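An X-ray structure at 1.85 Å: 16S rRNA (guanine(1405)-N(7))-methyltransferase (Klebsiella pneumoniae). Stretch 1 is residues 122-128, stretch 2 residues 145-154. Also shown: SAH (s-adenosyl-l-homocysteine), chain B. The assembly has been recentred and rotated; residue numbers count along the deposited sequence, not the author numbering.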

ATOM      1  N   CYS A 122       7.132 -13.007   7.209  1.00 33.74           N
ATOM      2  CA  CYS A 122       6.073 -13.421   8.118  1.00 34.94           C
ATOM      3  C   CYS A 122       5.276 -12.266   8.680  1.00 35.49           C
ATOM      4  O   CYS A 122       4.141 -12.486   9.107  1.00 38.82           O
ATOM      5  CB  CYS A 122       6.661 -14.231   9.292  1.00 32.85           C
ATOM      6  SG  CYS A 122       7.832 -13.299  10.338  1.00 40.81           S
ATOM      7  N   GLY A 123       5.829 -11.050   8.664  1.00 36.44           N
ATOM      8  CA  GLY A 123       5.146  -9.943   9.320  1.00 36.98           C
ATOM      9  C   GLY A 123       4.809 -10.308  10.745  1.00 41.56           C
ATOM     10  O   GLY A 123       5.639 -10.844  11.467  1.00 42.94           O
ATOM     11  N   LEU A 124       3.551 -10.092  11.148  1.00 42.96           N
ATOM     12  CA  LEU A 124       3.095 -10.571  12.452  1.00 46.64           C
ATOM     13  C   LEU A 124       2.278 -11.862  12.367  1.00 42.44           C
ATOM     14  O   LEU A 124       1.686 -12.280  13.359  1.00 43.09           O
ATOM     15  CB  LEU A 124       2.274  -9.505  13.161  1.00 53.86           C
ATOM     16  CG  LEU A 124       3.019  -8.209  13.476  1.00 56.10           C
ATOM     17  CD1 LEU A 124       2.038  -7.231  14.135  1.00 56.03           C
ATOM     18  CD2 LEU A 124       4.269  -8.421  14.388  1.00 57.17           C
ATOM     19  N   ASN A 125       2.233 -12.508  11.205  1.00 42.31           N
ATOM     20  CA  ASN A 125       1.365 -13.673  11.061  1.00 42.68           C
ATOM     21  C   ASN A 125       1.674 -14.804  12.046  1.00 45.55           C
ATOM     22  O   ASN A 125       0.731 -15.531  12.408  1.00 48.92           O
ATOM     23  CB  ASN A 125       1.437 -14.180   9.619  1.00 41.40           C
ATOM     24  CG  ASN A 125       0.442 -15.303   9.370  1.00 49.52           C
ATOM     25  OD1 ASN A 125      -0.784 -15.091   9.462  1.00 45.44           O
ATOM     26  ND2 ASN A 125       0.955 -16.498   9.094  1.00 50.52           N
ATOM     27  N   PRO A 126       2.920 -15.037  12.489  1.00 43.89           N
ATOM     28  CA  PRO A 126       3.149 -16.158  13.436  1.00 40.92           C
ATOM     29  C   PRO A 126       2.484 -15.970  14.780  1.00 47.72           C
ATOM     30  O   PRO A 126       2.230 -16.963  15.492  1.00 52.57           O
ATOM     31  CB  PRO A 126       4.680 -16.220  13.537  1.00 43.48           C
ATOM     32  CG  PRO A 126       5.200 -15.106  12.503  1.00 38.80           C
ATOM     33  CD  PRO A 126       4.133 -14.723  11.680  1.00 41.61           C
ATOM     34  N   ILE A 127       2.164 -14.733  15.154  1.00 49.10           N
ATOM     35  CA  ILE A 127       1.375 -14.528  16.365  1.00 52.19           C
ATOM     36  C   ILE A 127      -0.083 -14.941  16.135  1.00 52.78           C
ATOM     37  O   ILE A 127      -0.705 -15.571  16.995  1.00 62.50           O
ATOM     38  CB  ILE A 127       1.497 -13.068  16.813  1.00 55.37           C
ATOM     39  CG1 ILE A 127       2.957 -12.760  17.159  1.00 56.89           C
ATOM     40  CG2 ILE A 127       0.568 -12.794  18.007  1.00 59.63           C
ATOM     41  CD1 ILE A 127       3.212 -11.305  17.462  1.00 56.74           C
ATOM     42  N   LEU A 128      -0.640 -14.611  14.969  1.00 48.79           N
ATOM     43  CA  LEU A 128      -1.981 -15.072  14.605  1.00 51.42           C
ATOM     44  C   LEU A 128      -2.053 -16.594  14.583  1.00 57.81           C
ATOM     45  O   LEU A 128      -2.912 -17.193  15.243  1.00 63.26           O
ATOM     46  CB  LEU A 128      -2.381 -14.488  13.247  1.00 51.52           C
ATOM     47  CG  LEU A 128      -3.764 -14.857  12.696  1.00 52.59           C
ATOM     48  CD1 LEU A 128      -4.840 -14.604  13.777  1.00 60.27           C
ATOM     49  CD2 LEU A 128      -4.035 -14.023  11.465  1.00 51.84           C
ATOM     50  N   GLY A 145      11.456  -5.284  13.480  1.00 48.25           N
ATOM     51  CA  GLY A 145      10.425  -5.040  14.478  1.00 52.55           C
ATOM     52  C   GLY A 145       9.454  -6.205  14.554  1.00 51.57           C
ATOM     53  O   GLY A 145       9.101  -6.674  15.641  1.00 53.21           O
ATOM     54  N   CYS A 146       9.009  -6.692  13.392  1.00 50.12           N
ATOM     55  CA  CYS A 146       8.196  -7.904  13.343  1.00 49.80           C
ATOM     56  C   CYS A 146       8.911  -9.075  14.018  1.00 49.53           C
ATOM     57  O   CYS A 146       8.340  -9.770  14.873  1.00 49.31           O
ATOM     58  CB  CYS A 146       7.883  -8.230  11.904  1.00 48.84           C
ATOM     59  SG  CYS A 146       6.634  -7.071  11.276  1.00 50.94           S
ATOM     60  N   VAL A 147      10.159  -9.307  13.620  1.00 45.60           N
ATOM     61  CA  VAL A 147      10.929 -10.410  14.180  1.00 46.02           C
ATOM     62  C   VAL A 147      10.944 -10.310  15.691  1.00 44.95           C
ATOM     63  O   VAL A 147      10.734 -11.299  16.405  1.00 46.75           O
ATOM     64  CB  VAL A 147      12.354 -10.405  13.592  1.00 42.69           C
ATOM     65  CG1 VAL A 147      13.247 -11.377  14.362  1.00 45.00           C
ATOM     66  CG2 VAL A 147      12.305 -10.776  12.157  1.00 40.54           C
ATOM     67  N   ARG A 148      11.204  -9.114  16.218  1.00 48.40           N
ATOM     68  CA  ARG A 148      11.356  -8.985  17.666  1.00 51.88           C
ATOM     69  C   ARG A 148      10.057  -9.296  18.389  1.00 54.92           C
ATOM     70  O   ARG A 148      10.059  -9.960  19.432  1.00 57.40           O
ATOM     71  CB  ARG A 148      11.805  -7.573  18.025  1.00 57.66           C
ATOM     72  CG  ARG A 148      13.297  -7.384  17.957  1.00 69.81           C
ATOM     73  CD  ARG A 148      13.665  -5.956  17.595  1.00 74.91           C
ATOM     74  NE  ARG A 148      15.044  -5.895  17.142  1.00 77.73           N
ATOM     75  CZ  ARG A 148      15.520  -4.956  16.334  1.00 81.98           C
ATOM     76  NH1 ARG A 148      14.696  -4.011  15.862  1.00 82.90           N
ATOM     77  NH2 ARG A 148      16.813  -4.970  15.985  1.00 80.11           N
ATOM     78  N   LEU A 149       8.937  -8.775  17.868  1.00 54.44           N
ATOM     79  CA  LEU A 149       7.637  -8.991  18.498  1.00 58.01           C
ATOM     80  C   LEU A 149       7.266 -10.463  18.501  1.00 57.52           C
ATOM     81  O   LEU A 149       6.730 -10.981  19.493  1.00 58.63           O
ATOM     82  CB  LEU A 149       6.564  -8.190  17.766  1.00 58.29           C
ATOM     83  CG  LEU A 149       6.559  -6.685  18.034  1.00 65.79           C
ATOM     84  CD1 LEU A 149       5.458  -6.008  17.210  1.00 68.41           C
ATOM     85  CD2 LEU A 149       6.401  -6.412  19.508  1.00 70.86           C
ATOM     86  N   VAL A 150       7.544 -11.146  17.395  1.00 52.90           N
ATOM     87  CA  VAL A 150       7.246 -12.567  17.304  1.00 53.73           C
ATOM     88  C   VAL A 150       8.011 -13.349  18.360  1.00 54.70           C
ATOM     89  O   VAL A 150       7.431 -14.153  19.086  1.00 59.27           O
ATOM     90  CB  VAL A 150       7.553 -13.069  15.896  1.00 46.91           C
ATOM     91  CG1 VAL A 150       7.532 -14.582  15.889  1.00 45.45           C
ATOM     92  CG2 VAL A 150       6.498 -12.483  14.954  1.00 39.07           C
ATOM     93  N   ASN A 151       9.325 -13.131  18.457  1.00 54.56           N
ATOM     94  CA  ASN A 151      10.132 -13.879  19.424  1.00 54.07           C
ATOM     95  C   ASN A 151       9.700 -13.596  20.858  1.00 62.06           C
ATOM     96  O   ASN A 151       9.642 -14.511  21.696  1.00 65.09           O
ATOM     97  CB  ASN A 151      11.620 -13.539  19.246  1.00 54.00           C
ATOM     98  CG  ASN A 151      12.219 -14.227  18.051  1.00 47.12           C
ATOM     99  OD1 ASN A 151      11.873 -15.369  17.793  1.00 47.38           O
ATOM    100  ND2 ASN A 151      13.107 -13.543  17.308  1.00 42.83           N
ATOM    101  N   GLU A 152       9.436 -12.330  21.177  1.00 62.57           N
ATOM    102  CA  GLU A 152       9.012 -11.978  22.530  1.00 68.96           C
ATOM    103  C   GLU A 152       7.677 -12.626  22.879  1.00 64.84           C
ATOM    104  O   GLU A 152       7.504 -13.182  23.971  1.00 65.56           O
ATOM    105  CB  GLU A 152       8.906 -10.462  22.651  1.00 79.65           C
ATOM    106  CG  GLU A 152      10.245  -9.765  22.570  1.00 89.07           C
ATOM    107  CD  GLU A 152      10.141  -8.278  22.847  1.00 96.95           C
ATOM    108  OE1 GLU A 152       9.361  -7.899  23.767  1.00102.21           O
ATOM    109  OE2 GLU A 152      10.844  -7.498  22.155  1.00 96.51           O
ATOM    110  N   THR A 153       6.709 -12.542  21.968  1.00 63.66           N
ATOM    111  CA  THR A 153       5.398 -13.110  22.253  1.00 64.28           C
ATOM    112  C   THR A 153       5.497 -14.619  22.409  1.00 67.07           C
ATOM    113  O   THR A 153       4.904 -15.204  23.322  1.00 70.29           O
ATOM    114  CB  THR A 153       4.425 -12.737  21.128  1.00 65.09           C
ATOM    115  OG1 THR A 153       4.376 -11.308  21.015  1.00 69.27           O
ATOM    116  CG2 THR A 153       3.013 -13.314  21.383  1.00 61.96           C
ATOM    117  N   ALA A 154       6.255 -15.267  21.520  1.00 65.42           N
ATOM    118  CA  ALA A 154       6.378 -16.723  21.557  1.00 64.00           C
ATOM    119  C   ALA A 154       7.014 -17.206  22.856  1.00 65.35           C
ATOM    120  O   ALA A 154       6.518 -18.152  23.474  1.00 69.24           O
ATOM    121  CB  ALA A 154       7.177 -17.208  20.351  1.00 61.57           C
TER
HETATM  122  N   SAH B 301       3.101 -12.916   5.049  1.00 31.10           N
HETATM  123  CA  SAH B 301       2.617 -11.892   6.002  1.00 37.56           C
HETATM  124  CB  SAH B 301       3.102 -10.511   5.598  1.00 32.30           C
HETATM  125  CG  SAH B 301       2.806 -10.050   4.141  1.00 33.14           C
HETATM  126  SD  SAH B 301       3.204  -8.254   3.923  1.00 39.99           S
HETATM  127  C   SAH B 301       1.079 -11.899   6.080  1.00 42.37           C
HETATM  128  O   SAH B 301       0.464 -12.342   5.087  1.00 39.26           O
HETATM  129  OXT SAH B 301       0.465 -11.441   7.064  1.00 39.30           O
HETATM  130  C5' SAH B 301       4.791  -8.444   3.002  1.00 39.29           C
HETATM  131  C4' SAH B 301       6.012  -8.734   3.924  1.00 38.86           C
HETATM  132  O4' SAH B 301       7.158  -9.076   3.115  1.00 37.65           O
HETATM  133  C3' SAH B 301       6.468  -7.614   4.903  1.00 40.94           C
HETATM  134  O3' SAH B 301       6.478  -8.102   6.260  1.00 41.88           O
HETATM  135  C2' SAH B 301       7.892  -7.265   4.472  1.00 38.14           C
HETATM  136  O2' SAH B 301       8.691  -6.994   5.627  1.00 39.56           O
HETATM  137  C1' SAH B 301       8.315  -8.589   3.820  1.00 34.99           C
HETATM  138  N9  SAH B 301       9.325  -8.453   2.789  1.00 32.75           N
HETATM  139  C8  SAH B 301       9.286  -7.629   1.693  1.00 35.06           C
HETATM  140  N7  SAH B 301      10.376  -7.912   0.919  1.00 34.29           N
HETATM  141  C5  SAH B 301      11.119  -8.864   1.569  1.00 32.95           C
HETATM  142  C6  SAH B 301      12.318  -9.485   1.302  1.00 34.53           C
HETATM  143  N6  SAH B 301      13.066  -9.169   0.266  1.00 31.44           N
HETATM  144  N1  SAH B 301      12.739 -10.489   2.158  1.00 30.01           N
HETATM  145  C2  SAH B 301      12.049 -10.795   3.282  1.00 30.24           C
HETATM  146  N3  SAH B 301      10.862 -10.182   3.581  1.00 33.28           N
HETATM  147  C4  SAH B 301      10.435  -9.230   2.703  1.00 30.83           C

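The turn and first helical residues of stretch 1 pack against one side of the helix formed by residues 145-154. The contact buries 382 Å², summed over both sides, and no hydrogen bond crosses it; the contacts are mostly between apolar side chains, with a few to backbone oxygens.

Val150, which covers the most surface, lies at the centre of this packing. Its CA-to-CB bond points sideways, yet the t rotamer places CG2 among three residues of stretch 1: it lies 3.8 Å from Pro126 CG, 4.2 Å from Ile127 CG1 and 3.9 Å from Gly123 O. One methyl group thus meets both the turn and the start of the following helix.

Ile127 is the principal counterpart. Its CA-to-CB bond points toward the long helix and, with chi1 m and chi2 t, CD1 reaches 3.7 Å from Thr153 OG1 and 4.1 Å from Leu149 O. These two oxygens are already paired with each other, Thr153 OG1 donating to Leu149 O at 2.8 Å, one helical turn back. The isoleucine methyl therefore packs over a polar pair already bonded to each other within the helix.

At the other end, the backbones come closer, with Gly123 CA 5.4 Å from Cys146 CA, against 6.3 Å between Ile127 CA and Val150 CA. Cys146 CB sits 3.5 Å from Gly123 O, a carbonyl buried by the contact. Leu124, the N-cap residue, has its CA-to-CB bond sideways, but its end comes nearer: CD2 lies 4.1 Å from Cys146 SG and 3.9 Å from Leu149 CD1. The same turn borders the cofactor product, with Gly123 CA 3.8 Å from SAH O3'. A CB on Gly123 would be crowded by SAH CB, and its positive phi also favours glycine.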